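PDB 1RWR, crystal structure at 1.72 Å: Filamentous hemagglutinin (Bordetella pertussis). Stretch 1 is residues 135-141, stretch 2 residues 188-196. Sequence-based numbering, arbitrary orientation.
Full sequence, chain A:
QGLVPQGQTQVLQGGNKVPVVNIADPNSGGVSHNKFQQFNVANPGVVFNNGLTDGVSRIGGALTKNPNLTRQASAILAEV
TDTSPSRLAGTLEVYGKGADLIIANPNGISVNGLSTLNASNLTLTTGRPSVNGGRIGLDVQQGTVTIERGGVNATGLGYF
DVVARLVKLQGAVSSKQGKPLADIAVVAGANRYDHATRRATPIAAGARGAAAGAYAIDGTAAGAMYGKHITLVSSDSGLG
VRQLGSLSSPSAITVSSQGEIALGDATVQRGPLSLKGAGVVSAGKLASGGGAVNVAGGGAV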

# COMPACT_ATOMS: atom_id res chain seq x y z
N ARG A 135 12.95 12.76 -1.04
CA ARG A 135 13.27 11.33 -1.17
C ARG A 135 12.83 10.58 0.08
O ARG A 135 13.22 10.91 1.18
N ILE A 136 12.00 9.56 -0.12
CA ILE A 136 11.50 8.74 0.97
C ILE A 136 11.96 7.31 0.74
O ILE A 136 11.65 6.70 -0.27
N GLY A 137 12.73 6.76 1.67
CA GLY A 137 13.09 5.35 1.66
C GLY A 137 12.34 4.65 2.77
O GLY A 137 12.07 5.23 3.82
N LEU A 138 11.95 3.41 2.51
CA LEU A 138 11.19 2.63 3.47
C LEU A 138 12.00 1.41 3.80
O LEU A 138 12.20 0.57 2.93
N ASP A 139 12.46 1.28 5.03
CA ASP A 139 13.30 0.14 5.40
C ASP A 139 12.44 -0.88 6.11
O ASP A 139 12.09 -0.74 7.27
N VAL A 140 12.11 -1.90 5.35
CA VAL A 140 11.29 -2.99 5.86
C VAL A 140 12.15 -4.05 6.52
O VAL A 140 12.93 -4.73 5.84
N GLN A 141 11.98 -4.22 7.82
CA GLN A 141 12.63 -5.29 8.55
C GLN A 141 11.65 -6.17 9.31
O GLN A 141 12.03 -7.24 9.75
N ALA A 188 7.37 -8.00 -0.66
CA ALA A 188 7.61 -8.62 0.63
C ALA A 188 9.07 -8.91 0.85
O ALA A 188 9.83 -9.06 -0.13
N GLY A 189 9.47 -8.95 2.10
CA GLY A 189 10.85 -9.27 2.48
C GLY A 189 11.56 -8.08 3.10
O GLY A 189 11.00 -7.01 3.27
N ALA A 190 12.81 -8.33 3.49
CA ALA A 190 13.65 -7.30 4.07
C ALA A 190 14.24 -6.51 2.94
O ALA A 190 15.11 -6.98 2.21
N ASN A 191 13.68 -5.33 2.75
CA ASN A 191 14.01 -4.46 1.64
C ASN A 191 14.09 -3.02 2.04
O ASN A 191 13.37 -2.57 2.91
N ARG A 192 14.94 -2.26 1.36
CA ARG A 192 14.74 -0.84 1.30
C ARG A 192 13.92 -0.62 0.04
O ARG A 192 14.30 -1.06 -1.07
N TYR A 193 12.79 0.07 0.19
CA TYR A 193 11.97 0.45 -0.96
C TYR A 193 12.04 1.94 -1.17
O TYR A 193 11.68 2.73 -0.28
N ASP A 194 12.55 2.34 -2.32
CA ASP A 194 12.61 3.74 -2.64
C ASP A 194 11.27 4.20 -3.21
O ASP A 194 10.85 3.75 -4.26
N HIS A 195 10.64 5.15 -2.55
CA HIS A 195 9.29 5.59 -2.93
C HIS A 195 9.26 6.26 -4.32
O HIS A 195 8.30 6.08 -5.08
N ALA A 196 10.30 6.99 -4.67
CA ALA A 196 10.26 7.66 -5.98
C ALA A 196 10.44 6.70 -7.16
O ALA A 196 9.80 6.88 -8.20

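The strongest polar contact joins two side chains on the same face of an antiparallel sheet. Asp139 and Arg192 form a non-hydrogen-bonded pair, their CA atoms 4.5 Å apart, and both side chains lie on one face, where their charged ends meet. Arg192 (chi1 t, chi2 t, chi3 m) presents the edge of its guanidinium, with NE 2.8 Å from Asp139 OD1 and NH2 2.9 Å from Asp139 OD2. Asp139, in the m rotamer, thus accepts two nearly linear hydrogen bonds in a bidentate salt bridge. A carboxylate suits this partly exposed site because both oxygens match the arginine edge. Gly137 has no side chain, and a CB there would point to the face of Asp139 and Arg192, only 3.4 Å from Arg192 CZ, a tight fit that glycine avoids.

The backbone supplies the frame. Leu138 N donates to Tyr193 O (2.9 Å) and Tyr193 N to Leu138 O (2.8 Å), while His195 N reaches Ile136 O at 2.9 Å just beyond the strand. Asp194 (chi1 t) faces the same way as Arg192, and a water donates to its OD1 at 2.5 Å. That water also accepts from Ile136 N and Ala196 N, both at 3.1 Å, tying the two stretches together.

Leu138 and Tyr193 occupy the other face, their CB atoms 4.2 Å apart. Leu138 (chi1 m, chi2 t), apolar and buried, lays CD1 near the edge of the tyrosine ring; Tyr193 (chi1 t) leads its ring away from the first stretch. Farther along, Val140 (t) brings CG1 to 3.4 Å from Gly189 O, its compact branches suiting a buried position. At the other end His195 (chi1 t) points toward the first stretch, its CB 3.8 Å from Ile136 CB, and apolar Ile136 (chi1 m, chi2 t) sets CD1 obliquely by the imidazole. Hydrogen bonds elsewhere in the structure satisfy Tyr193 OH and His195 NE2, so both residues tolerate burial.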

# COMPACT_ATOMS: atom_id res chain seq x y z
CB ARG A 135 14.76 11.13 -1.39
CG ARG A 135 15.44 12.13 -2.38
CD ARG A 135 14.76 12.26 -3.74
NE ARG A 135 15.27 13.42 -4.47
CZ ARG A 135 14.54 14.32 -5.13
NH1 ARG A 135 13.20 14.24 -5.20
NH2 ARG A 135 15.16 15.32 -5.74
CB ILE A 136 9.97 8.75 0.98
CG1 ILE A 136 9.39 10.18 1.11
CG2 ILE A 136 9.48 7.86 2.10
CD1 ILE A 136 7.95 10.28 0.92
CB LEU A 138 9.85 2.21 2.85
CG LEU A 138 8.95 3.38 2.47
CD1 LEU A 138 7.77 2.93 1.64
CD2 LEU A 138 8.49 4.17 3.71
CB ASP A 139 14.44 0.58 6.30
CG ASP A 139 15.47 1.32 5.55
OD1 ASP A 139 15.73 0.93 4.39
OD2 ASP A 139 16.03 2.31 6.05
CB VAL A 140 10.47 -3.65 4.71
CG1 VAL A 140 9.61 -4.72 5.30
CG2 VAL A 140 9.63 -2.60 3.99
CB GLN A 141 13.66 -4.72 9.50
CG GLN A 141 14.78 -4.04 8.72
CD GLN A 141 15.77 -3.42 9.61
OE1 GLN A 141 15.50 -2.39 10.22
NE2 GLN A 141 16.91 -4.07 9.75
CB ALA A 188 6.80 -9.90 0.77
CB ALA A 190 14.72 -7.92 4.96
CB ASN A 191 12.93 -4.54 0.54
CG ASN A 191 12.89 -5.87 -0.19
OD1 ASN A 191 13.85 -6.27 -0.83
ND2 ASN A 191 11.75 -6.56 -0.09
CB ARG A 192 16.06 -0.07 1.15
CG ARG A 192 15.73 1.39 0.76
CD ARG A 192 16.76 2.33 1.06
NE ARG A 192 16.82 2.66 2.48
CZ ARG A 192 17.43 3.73 2.93
NH1 ARG A 192 18.01 4.56 2.07
NH2 ARG A 192 17.50 3.95 4.22
CB TYR A 193 10.53 0.05 -0.71
CG TYR A 193 9.60 0.04 -1.91
CD1 TYR A 193 9.73 -0.92 -2.90
CD2 TYR A 193 8.57 0.95 -2.01
CE1 TYR A 193 8.86 -0.98 -3.98
CE2 TYR A 193 7.68 0.90 -3.10
CZ TYR A 193 7.82 -0.08 -4.05
OH TYR A 193 6.92 -0.19 -5.07
CB ASP A 194 13.70 4.00 -3.67
CG ASP A 194 13.75 5.46 -4.03
OD1 ASP A 194 13.95 6.24 -3.09
OD2 ASP A 194 13.56 5.91 -5.16
CB HIS A 195 8.74 6.54 -1.87
CG HIS A 195 7.37 7.02 -2.17
ND1 HIS A 195 6.23 6.29 -1.87
CD2 HIS A 195 6.95 8.15 -2.78
CE1 HIS A 195 5.17 6.96 -2.29
NE2 HIS A 195 5.58 8.08 -2.84
CB ALA A 196 11.31 8.83 -6.05
O HOH W 1 12.49 8.29 -2.90